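Local coordinates for lipoprotein (Bacillus anthracis, PDB 4JG9) that is of unknown function but, as a putative lipoprotein, is probably tethered to the cell membrane by a lipid, at residues A[69-83]-A[162-174]. Numbering follows the deposited sequence.
Sequences KGIEEKIAMADSPII and NEKYYDQFVITAE
Phe169 lies flat beneath Gly70: the Gly70 CA sits 3.6 Å from the centroid of the Phe169 ring and 6° off its normal, which defines a CH-pi contact over the ring centre. Phe169 holds its ring there with CG between its backbone N and carbonyl carbon. The Met77 CG meets the ring at its edge, while the Ile71 side chain runs antiparallel to that of Phe169, the Ile71 CD1 lying 3.8 Å from the Phe169 CB.

Toward one end the contact turns polar. Lys74, bent at chi3 (71°), brings NZ over a face of the Tyr166 ring, offset toward its rim and 4.5 Å from its centroid, a cation-pi geometry; Ile75 CG2 lies at the edge of that ring. Lys74 NZ also forms a salt bridge with Asp167 OD2 at 3.1 Å, reached from above the carboxylate plane, and Asp167 OD1 accepts a hydrogen bond from the backbone N of Gln168, which helps fix the turn of the carboxylate. Tyr166 OH is hydrogen-bonded to Asp96.

At the other end Ile82 CD1 touches Ile171 CD1 at 3.5 Å, the two isoleucines roughly perpendicular, and Glu174 N donates a nearly straight hydrogen bond (173°) to Ile82 O at 2.8 Å.

The axes of strands 75-78 and 164-173, from different antiparallel sheets, approach to 8.9 Å, so side chains mediate most of this packing: an apolar centre, with a lysine whose charge is probably shared between carboxylate and ring at one end and a backbone hydrogen bond at the other.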
loop_
_atom_site.group_PDB
_atom_site.type_symbol
_atom_site.label_atom_id
_atom_site.label_comp_id
_atom_site.label_asym_id
_atom_site.label_seq_id
_atom_site.Cartn_x
_atom_site.Cartn_y
_atom_site.Cartn_z
ATOM N N LYS A 69 14.090 -19.951 6.780
ATOM C CA LYS A 69 13.137 -20.209 5.714
ATOM C C LYS A 69 13.380 -19.301 4.527
ATOM O O LYS A 69 13.512 -18.097 4.676
ATOM C CB LYS A 69 11.701 -20.074 6.198
ATOM C CG LYS A 69 11.128 -21.365 6.731
ATOM C CD LYS A 69 9.618 -21.343 6.740
ATOM C CE LYS A 69 9.067 -22.545 7.483
ATOM N NZ LYS A 69 9.525 -23.825 6.891
ATOM N N GLY A 70 13.431 -19.883 3.342
ATOM C CA GLY A 70 13.638 -19.111 2.137
ATOM C C GLY A 70 14.446 -19.884 1.125
ATOM O O GLY A 70 14.344 -21.097 1.043
ATOM N N ILE A 71 15.253 -19.167 0.357
ATOM C CA ILE A 71 16.049 -19.757 -0.702
ATOM C C ILE A 71 17.489 -19.864 -0.239
ATOM O O ILE A 71 18.126 -18.854 0.076
ATOM C CB ILE A 71 16.002 -18.902 -1.985
ATOM C CG1 ILE A 71 14.579 -18.372 -2.234
ATOM C CG2 ILE A 71 16.532 -19.696 -3.168
ATOM C CD1 ILE A 71 13.537 -19.476 -2.420
ATOM N N GLU A 72 17.999 -21.088 -0.205
ATOM C CA GLU A 72 19.359 -21.341 0.257
ATOM C C GLU A 72 20.370 -20.596 -0.597
ATOM O O GLU A 72 20.231 -20.535 -1.822
ATOM C CB GLU A 72 19.650 -22.843 0.262
ATOM C CG GLU A 72 18.928 -23.590 1.369
ATOM C CD GLU A 72 19.308 -25.067 1.452
ATOM O OE1 GLU A 72 20.506 -25.378 1.670
ATOM O OE2 GLU A 72 18.393 -25.916 1.324
ATOM N N GLU A 73 21.340 -19.985 0.062
ATOM C CA GLU A 73 22.440 -19.304 -0.602
ATOM C C GLU A 73 22.009 -17.999 -1.248
ATOM O O GLU A 73 22.766 -17.396 -1.991
ATOM C CB GLU A 73 23.111 -20.220 -1.628
ATOM C CG GLU A 73 23.937 -21.335 -1.011
ATOM C CD GLU A 73 24.631 -22.207 -2.040
ATOM O OE1 GLU A 73 24.813 -21.758 -3.189
ATOM O OE2 GLU A 73 25.007 -23.345 -1.696
ATOM N N LYS A 74 20.787 -17.569 -0.974
ATOM C CA LYS A 74 20.301 -16.316 -1.524
ATOM C C LYS A 74 19.709 -15.424 -0.452
ATOM O O LYS A 74 20.380 -14.556 0.082
ATOM C CB LYS A 74 19.287 -16.576 -2.630
ATOM C CG LYS A 74 19.882 -17.297 -3.822
ATOM C CD LYS A 74 18.967 -17.241 -5.028
ATOM C CE LYS A 74 18.916 -15.848 -5.621
ATOM N NZ LYS A 74 18.034 -15.804 -6.815
ATOM N N ILE A 75 18.444 -15.649 -0.140
ATOM C CA ILE A 75 17.778 -14.882 0.889
ATOM C C ILE A 75 16.866 -15.765 1.726
ATOM O O ILE A 75 16.231 -16.667 1.215
ATOM C CB ILE A 75 17.000 -13.705 0.275
ATOM C CG1 ILE A 75 16.576 -12.714 1.354
ATOM C CG2 ILE A 75 15.810 -14.204 -0.522
ATOM C CD1 ILE A 75 16.128 -11.381 0.807
ATOM N N ALA A 76 16.796 -15.488 3.017
ATOM C CA ALA A 76 15.948 -16.253 3.913
ATOM C C ALA A 76 15.582 -15.429 5.131
ATOM O O ALA A 76 16.226 -14.412 5.412
ATOM C CB ALA A 76 16.654 -17.544 4.332
HETATM N N MSE A 77 14.546 -15.863 5.845
HETATM C CA MSE A 77 14.193 -15.257 7.122
HETATM C C MSE A 77 14.350 -16.283 8.230
HETATM O O MSE A 77 14.391 -17.489 7.966
HETATM C CB MSE A 77 12.765 -14.726 7.105
HETATM C CG MSE A 77 11.741 -15.758 6.662
HETATM SE SE MSE A 77 9.876 -15.116 6.824
HETATM C CE MSE A 77 9.540 -15.989 8.532
ATOM N N ALA A 78 14.452 -15.812 9.469
ATOM C CA ALA A 78 14.494 -16.722 10.600
ATOM C C ALA A 78 13.218 -17.552 10.605
ATOM O O ALA A 78 12.122 -17.032 10.345
ATOM C CB ALA A 78 14.628 -15.948 11.897
ATOM N N ASP A 79 13.355 -18.841 10.902
ATOM C CA ASP A 79 12.191 -19.701 10.963
ATOM C C ASP A 79 11.422 -19.344 12.222
ATOM O O ASP A 79 11.582 -19.965 13.266
ATOM C CB ASP A 79 12.563 -21.171 10.973
ATOM C CG ASP A 79 11.355 -22.065 10.737
ATOM O OD1 ASP A 79 10.213 -21.546 10.753
ATOM O OD2 ASP A 79 11.544 -23.288 10.571
ATOM N N SER A 80 10.598 -18.317 12.123
ATOM C CA SER A 80 9.832 -17.884 13.271
ATOM C C SER A 80 8.346 -18.025 12.951
ATOM O O SER A 80 7.937 -17.832 11.807
ATOM C CB SER A 80 10.184 -16.433 13.589
ATOM O OG SER A 80 9.446 -15.971 14.702
ATOM N N PRO A 81 7.530 -18.372 13.956
ATOM C CA PRO A 81 6.099 -18.546 13.667
ATOM C C PRO A 81 5.430 -17.218 13.304
ATOM O O PRO A 81 5.659 -16.184 13.948
ATOM C CB PRO A 81 5.529 -19.111 14.976
ATOM C CG PRO A 81 6.519 -18.732 16.032
ATOM C CD PRO A 81 7.868 -18.634 15.367
ATOM N N ILE A 82 4.645 -17.252 12.233
ATOM C CA ILE A 82 3.930 -16.071 11.768
ATOM C C ILE A 82 2.449 -16.176 12.101
ATOM O O ILE A 82 1.741 -17.057 11.610
ATOM C CB ILE A 82 4.140 -15.889 10.268
ATOM C CG1 ILE A 82 5.604 -15.522 10.013
ATOM C CG2 ILE A 82 3.218 -14.833 9.710
ATOM C CD1 ILE A 82 6.111 -15.974 8.676
ATOM N N ILE A 83 1.984 -15.266 12.942
ATOM C CA ILE A 83 0.604 -15.304 13.399
ATOM C C ILE A 83 -0.153 -14.180 12.709
ATOM O O ILE A 83 0.255 -13.025 12.799
ATOM C CB ILE A 83 0.526 -15.112 14.930
ATOM C CG1 ILE A 83 1.515 -16.035 15.650
ATOM C CG2 ILE A 83 -0.862 -15.394 15.425
ATOM C CD1 ILE A 83 1.227 -17.471 15.457
ATOM N N ASN A 162 16.018 -2.846 -5.560
ATOM C CA ASN A 162 16.151 -1.744 -6.499
ATOM C C ASN A 162 15.103 -1.873 -7.602
ATOM O O ASN A 162 15.379 -1.572 -8.765
ATOM C CB ASN A 162 17.563 -1.690 -7.085
ATOM C CG ASN A 162 17.913 -0.314 -7.609
ATOM O OD1 ASN A 162 17.328 0.686 -7.182
ATOM N ND2 ASN A 162 18.872 -0.249 -8.532
ATOM N N GLU A 163 13.919 -2.358 -7.214
ATOM C CA GLU A 163 12.758 -2.501 -8.105
ATOM C C GLU A 163 12.874 -3.596 -9.145
ATOM O O GLU A 163 12.023 -3.697 -10.029
ATOM C CB GLU A 163 12.396 -1.164 -8.778
ATOM C CG GLU A 163 12.106 -0.081 -7.770
ATOM C CD GLU A 163 11.346 1.098 -8.357
ATOM O OE1 GLU A 163 11.141 1.118 -9.595
ATOM O OE2 GLU A 163 10.943 1.991 -7.563
ATOM N N LYS A 164 13.923 -4.407 -9.033
ATOM C CA LYS A 164 14.146 -5.547 -9.922
ATOM C C LYS A 164 13.854 -6.852 -9.185
ATOM O O LYS A 164 14.276 -7.025 -8.037
ATOM C CB LYS A 164 15.587 -5.535 -10.421
ATOM C CG LYS A 164 15.984 -6.708 -11.305
ATOM C CD LYS A 164 17.455 -6.582 -11.672
ATOM C CE LYS A 164 17.962 -7.795 -12.394
ATOM N NZ LYS A 164 17.437 -7.865 -13.778
ATOM N N TYR A 165 13.106 -7.748 -9.826
ATOM C CA TYR A 165 12.739 -9.021 -9.207
ATOM C C TYR A 165 13.969 -9.809 -8.755
ATOM O O TYR A 165 14.928 -9.967 -9.509
ATOM C CB TYR A 165 11.899 -9.863 -10.169
ATOM C CG TYR A 165 11.486 -11.200 -9.604
ATOM C CD1 TYR A 165 10.359 -11.318 -8.797
ATOM C CD2 TYR A 165 12.220 -12.349 -9.876
ATOM C CE1 TYR A 165 9.978 -12.548 -8.272
ATOM C CE2 TYR A 165 11.843 -13.582 -9.357
ATOM C CZ TYR A 165 10.728 -13.673 -8.554
ATOM O OH TYR A 165 10.355 -14.897 -8.037
ATOM N N TYR A 166 13.936 -10.307 -7.525
ATOM C CA TYR A 166 15.067 -11.049 -6.983
ATOM C C TYR A 166 14.725 -12.520 -6.824
ATOM O O TYR A 166 15.381 -13.384 -7.395
ATOM C CB TYR A 166 15.518 -10.477 -5.635
ATOM C CG TYR A 166 16.713 -11.218 -5.097
ATOM C CD1 TYR A 166 17.963 -11.039 -5.667
ATOM C CD2 TYR A 166 16.591 -12.129 -4.057
ATOM C CE1 TYR A 166 19.069 -11.723 -5.203
ATOM C CE2 TYR A 166 17.697 -12.826 -3.581
ATOM C CZ TYR A 166 18.931 -12.615 -4.163
ATOM O OH TYR A 166 20.036 -13.285 -3.714
ATOM N N ASP A 167 13.725 -12.792 -5.997
ATOM C CA ASP A 167 13.231 -14.139 -5.804
ATOM C C ASP A 167 11.871 -14.129 -5.116
ATOM O O ASP A 167 11.272 -13.067 -4.896
ATOM C CB ASP A 167 14.232 -14.972 -5.002
ATOM C CG ASP A 167 14.330 -16.406 -5.521
ATOM O OD1 ASP A 167 13.275 -16.939 -5.942
ATOM O OD2 ASP A 167 15.454 -16.979 -5.552
ATOM N N GLN A 168 11.389 -15.317 -4.780
ATOM C CA GLN A 168 10.108 -15.465 -4.107
ATOM C C GLN A 168 10.095 -16.752 -3.286
ATOM O O GLN A 168 10.813 -17.696 -3.604
ATOM C CB GLN A 168 8.978 -15.491 -5.138
ATOM C CG GLN A 168 8.874 -16.793 -5.917
ATOM C CD GLN A 168 7.911 -16.712 -7.095
ATOM O OE1 GLN A 168 7.851 -17.629 -7.912
ATOM N NE2 GLN A 168 7.187 -15.601 -7.211
ATOM N N PHE A 169 9.309 -16.785 -2.218
ATOM C CA PHE A 169 9.067 -18.042 -1.517
ATOM C C PHE A 169 7.774 -17.998 -0.713
ATOM O O PHE A 169 7.218 -16.927 -0.480
ATOM C CB PHE A 169 10.279 -18.494 -0.672
ATOM C CG PHE A 169 10.627 -17.571 0.452
ATOM C CD1 PHE A 169 10.074 -17.744 1.713
ATOM C CD2 PHE A 169 11.529 -16.549 0.262
ATOM C CE1 PHE A 169 10.399 -16.893 2.760
ATOM C CE2 PHE A 169 11.854 -15.687 1.302
ATOM C CZ PHE A 169 11.288 -15.861 2.551
ATOM N N VAL A 170 7.289 -19.168 -0.318
ATOM C CA VAL A 170 5.994 -19.285 0.333
ATOM C C VAL A 170 6.135 -19.524 1.829
ATOM O O VAL A 170 6.955 -20.329 2.268
ATOM C CB VAL A 170 5.162 -20.419 -0.315
ATOM C CG1 VAL A 170 3.904 -20.696 0.475
ATOM C CG2 VAL A 170 4.811 -20.053 -1.747
ATOM N N ILE A 171 5.328 -18.826 2.618
ATOM C CA ILE A 171 5.344 -19.005 4.064
ATOM C C ILE A 171 3.942 -19.323 4.538
ATOM O O ILE A 171 2.980 -19.181 3.781
ATOM C CB ILE A 171 5.880 -17.745 4.791
ATOM C CG1 ILE A 171 5.023 -16.526 4.452
ATOM C CG2 ILE A 171 7.320 -17.460 4.382
ATOM C CD1 ILE A 171 4.337 -15.947 5.622
ATOM N N THR A 172 3.829 -19.774 5.782
ATOM C CA THR A 172 2.535 -20.095 6.370
ATOM C C THR A 172 2.207 -19.111 7.476
ATOM O O THR A 172 3.039 -18.837 8.338
ATOM C CB THR A 172 2.535 -21.492 6.991
ATOM O OG1 THR A 172 2.945 -22.449 6.011
ATOM C CG2 THR A 172 1.152 -21.846 7.508
ATOM N N ALA A 173 0.999 -18.577 7.459
ATOM C CA ALA A 173 0.538 -17.774 8.576
ATOM C C ALA A 173 -0.498 -18.573 9.339
ATOM O O ALA A 173 -1.420 -19.149 8.752
ATOM C CB ALA A 173 -0.052 -16.441 8.097
ATOM N N GLU A 174 -0.348 -18.594 10.654
ATOM C CA GLU A 174 -1.246 -19.339 11.515
ATOM C C GLU A 174 -2.349 -18.421 12.024
ATOM O O GLU A 174 -3.385 -18.880 12.491
ATOM C CB GLU A 174 -0.467 -19.943 12.679
ATOM C CG GLU A 174 0.500 -21.032 12.262
ATOM C CD GLU A 174 1.619 -21.233 13.264
ATOM O OE1 GLU A 174 1.324 -21.430 14.461
ATOM O OE2 GLU A 174 2.797 -21.199 12.846
ATOM O OXT GLU A 174 -2.228 -17.192 11.976
#